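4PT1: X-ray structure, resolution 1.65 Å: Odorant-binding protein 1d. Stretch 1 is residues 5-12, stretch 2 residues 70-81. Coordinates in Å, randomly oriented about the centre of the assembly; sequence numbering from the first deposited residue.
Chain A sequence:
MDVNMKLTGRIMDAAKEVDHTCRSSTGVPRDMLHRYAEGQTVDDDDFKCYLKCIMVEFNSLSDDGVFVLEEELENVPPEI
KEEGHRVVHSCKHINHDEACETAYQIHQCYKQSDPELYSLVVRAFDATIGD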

# COMPACT_ATOMS: atom_id res chain seq x y z
N MET A 5 7.29 -12.08 -13.79
CA MET A 5 7.84 -11.52 -12.56
C MET A 5 6.92 -11.87 -11.40
O MET A 5 5.70 -11.65 -11.47
CB MET A 5 8.00 -10.00 -12.68
N LYS A 6 7.51 -12.47 -10.36
CA LYS A 6 6.82 -12.83 -9.14
C LYS A 6 7.33 -11.86 -8.08
O LYS A 6 8.50 -11.93 -7.70
CB LYS A 6 7.12 -14.28 -8.76
CG LYS A 6 5.93 -15.07 -8.23
CD LYS A 6 5.66 -14.84 -6.75
CE LYS A 6 4.42 -15.58 -6.27
N LEU A 7 6.48 -10.95 -7.64
CA LEU A 7 6.87 -10.01 -6.59
C LEU A 7 7.13 -10.76 -5.27
O LEU A 7 6.25 -11.49 -4.78
CB LEU A 7 5.81 -8.91 -6.42
CG LEU A 7 5.55 -8.00 -7.63
CD1 LEU A 7 4.51 -6.93 -7.31
CD2 LEU A 7 6.85 -7.36 -8.11
N THR A 8 8.35 -10.64 -4.74
CA THR A 8 8.71 -11.11 -3.41
C THR A 8 8.94 -9.88 -2.51
O THR A 8 8.42 -8.81 -2.81
CB THR A 8 9.93 -12.07 -3.43
OG1 THR A 8 11.11 -11.36 -3.85
CG2 THR A 8 9.67 -13.23 -4.37
N GLY A 9 9.69 -10.04 -1.42
CA GLY A 9 9.92 -8.93 -0.48
C GLY A 9 9.10 -9.04 0.80
O GLY A 9 8.18 -9.86 0.88
N ARG A 10 9.43 -8.21 1.79
CA ARG A 10 8.83 -8.34 3.13
C ARG A 10 7.32 -8.10 3.14
O ARG A 10 6.60 -8.78 3.87
CB ARG A 10 9.54 -7.46 4.17
CG ARG A 10 9.53 -5.95 3.94
CD ARG A 10 10.50 -5.27 4.91
NE ARG A 10 10.37 -3.81 4.97
CZ ARG A 10 11.04 -3.01 5.80
NH1 ARG A 10 11.92 -3.52 6.66
NH2 ARG A 10 10.84 -1.69 5.77
N ILE A 11 6.82 -7.17 2.33
CA ILE A 11 5.39 -6.91 2.28
C ILE A 11 4.62 -8.09 1.66
O ILE A 11 3.60 -8.54 2.19
CB ILE A 11 5.07 -5.61 1.51
CG1 ILE A 11 5.63 -4.40 2.27
CG2 ILE A 11 3.57 -5.46 1.33
CD1 ILE A 11 5.15 -3.07 1.71
N MET A 12 5.12 -8.62 0.56
CA MET A 12 4.45 -9.75 -0.05
C MET A 12 4.52 -10.98 0.85
O MET A 12 3.51 -11.69 1.00
CB MET A 12 5.01 -10.04 -1.45
CG MET A 12 4.65 -8.98 -2.47
SD MET A 12 2.87 -8.82 -2.73
CE MET A 12 2.75 -7.21 -3.51
N GLU A 70 13.07 6.00 4.12
CA GLU A 70 14.05 4.91 4.07
C GLU A 70 13.36 3.57 4.20
O GLU A 70 13.71 2.60 3.51
CB GLU A 70 15.11 5.09 5.20
N GLU A 71 12.34 3.52 5.05
CA GLU A 71 11.58 2.29 5.24
C GLU A 71 10.73 1.96 4.03
O GLU A 71 10.60 0.80 3.67
CB GLU A 71 10.71 2.38 6.49
CG GLU A 71 11.52 2.50 7.77
CD GLU A 71 12.13 1.20 8.27
OE1 GLU A 71 11.92 0.13 7.67
OE2 GLU A 71 12.83 1.28 9.30
N GLU A 72 10.17 2.97 3.38
CA GLU A 72 9.33 2.71 2.22
C GLU A 72 10.16 2.22 1.04
O GLU A 72 9.72 1.34 0.31
CB GLU A 72 8.50 3.94 1.84
CG GLU A 72 7.40 3.69 0.82
CD GLU A 72 6.17 2.94 1.37
OE1 GLU A 72 6.27 2.09 2.28
OE2 GLU A 72 5.09 3.19 0.84
N LEU A 73 11.37 2.77 0.88
CA LEU A 73 12.26 2.31 -0.19
C LEU A 73 12.62 0.86 0.04
O LEU A 73 12.65 0.08 -0.90
CB LEU A 73 13.52 3.18 -0.28
CG LEU A 73 13.30 4.65 -0.68
CD1 LEU A 73 14.56 5.47 -0.49
CD2 LEU A 73 12.79 4.81 -2.11
N GLU A 74 12.87 0.49 1.29
CA GLU A 74 13.09 -0.92 1.60
C GLU A 74 11.86 -1.79 1.31
O GLU A 74 11.99 -2.96 0.91
CB GLU A 74 13.52 -1.10 3.06
CG GLU A 74 14.93 -0.66 3.35
CD GLU A 74 15.33 -0.94 4.79
OE1 GLU A 74 15.34 -2.13 5.19
OE2 GLU A 74 15.62 0.04 5.53
N ASN A 75 10.66 -1.22 1.49
CA ASN A 75 9.39 -1.94 1.21
C ASN A 75 9.13 -2.25 -0.26
O ASN A 75 8.28 -3.08 -0.57
CB ASN A 75 8.18 -1.17 1.78
CG ASN A 75 8.14 -1.20 3.29
OD1 ASN A 75 8.71 -2.09 3.89
ND2 ASN A 75 7.49 -0.19 3.91
N VAL A 76 9.82 -1.57 -1.16
CA VAL A 76 9.63 -1.84 -2.61
C VAL A 76 10.13 -3.25 -2.93
O VAL A 76 11.25 -3.59 -2.55
CB VAL A 76 10.40 -0.84 -3.49
CG1 VAL A 76 10.25 -1.20 -4.96
CG2 VAL A 76 9.93 0.58 -3.21
N PRO A 77 9.30 -4.09 -3.58
CA PRO A 77 9.71 -5.46 -3.90
C PRO A 77 10.96 -5.46 -4.75
O PRO A 77 11.12 -4.58 -5.61
CB PRO A 77 8.52 -6.00 -4.70
CG PRO A 77 7.36 -5.28 -4.12
CD PRO A 77 7.87 -3.89 -3.84
N PRO A 78 11.87 -6.42 -4.52
CA PRO A 78 13.16 -6.37 -5.21
C PRO A 78 13.04 -6.43 -6.74
O PRO A 78 13.90 -5.88 -7.43
CB PRO A 78 13.94 -7.58 -4.64
CG PRO A 78 12.92 -8.45 -4.02
CD PRO A 78 11.78 -7.57 -3.58
N GLU A 79 11.96 -7.02 -7.25
CA GLU A 79 11.79 -7.21 -8.70
C GLU A 79 11.48 -5.92 -9.43
O GLU A 79 11.60 -5.85 -10.65
CB GLU A 79 10.70 -8.24 -8.98
CG GLU A 79 11.04 -9.64 -8.47
CD GLU A 79 10.74 -9.84 -6.98
OE1 GLU A 79 10.15 -8.95 -6.33
OE2 GLU A 79 11.08 -10.91 -6.45
N ILE A 80 11.08 -4.90 -8.68
CA ILE A 80 10.72 -3.60 -9.27
C ILE A 80 11.40 -2.45 -8.52
O ILE A 80 10.87 -1.34 -8.48
CB ILE A 80 9.18 -3.40 -9.30
CG1 ILE A 80 8.57 -3.51 -7.89
CG2 ILE A 80 8.53 -4.41 -10.23
CD1 ILE A 80 7.15 -2.99 -7.80
N LYS A 81 12.59 -2.70 -7.99
CA LYS A 81 13.33 -1.70 -7.20
C LYS A 81 13.50 -0.39 -7.95
O LYS A 81 13.20 0.66 -7.41
CB LYS A 81 14.72 -2.19 -6.77
CG LYS A 81 14.77 -3.00 -5.48
CD LYS A 81 14.29 -2.25 -4.24
CE LYS A 81 14.38 -3.11 -2.98
NZ LYS A 81 13.94 -2.33 -1.80
O HOH W 1 8.57 -5.49 0.46

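The contact between residues 5-12 and 70-81 of this odorant-binding protein illustrates a general principle: segments distant in sequence can be joined by a few charged side chains reaching polar groups on the partner segment, with a small apolar patch between them. Charge pairing is clearest at R10. Its NH2 forms a salt bridge with E71 OE1 at 2.8 Å, and the N-H points almost straight at the acceptor (167°). E74 contributes differently: its OE1 lies 4.0 Å from R10 NH1, a long salt bridge well out of the guanidinium plane, so charge alone acts there, while E74 CB covers one face of the group.

Hydrogen bonds to a neutral side chain, N75, add to those along the arginine's edge. N75 OD1 accepts from both R10 NE (2.6 Å) and R10 NH2 (2.9 Å), and N75 itself is steadied by its ND2, which donates to E72 OE1 at 3.1 Å. At the other polar site a carboxylate is the acceptor: E79 OE1 receives T8 N at 2.9 Å, and E79 OE2 receives T8 OG1 at 2.6 Å, so backbone and side chain of one residue are held by two oxygens of another. E79 OE2 also lies 3.0 Å from K6 O, but both are acceptors and no hydrogen bond joins them.

A single water links the backbones, accepting from I11 N at 3.1 Å and donating to N75 O at 2.6 Å.

Apolar packing is more modest. L7 CD2 sits 4.0 Å from both P77 CB and I80 CG2, and I11 CD1 approaches N75 CB at 3.6 Å. G9, at the N-cap position, brings the backbones close, its CA 4.9 Å from P77 CA. An ideal CB there would lie 3.3 Å from P78 CD, and the backbone angles of G9 independently call for glycine.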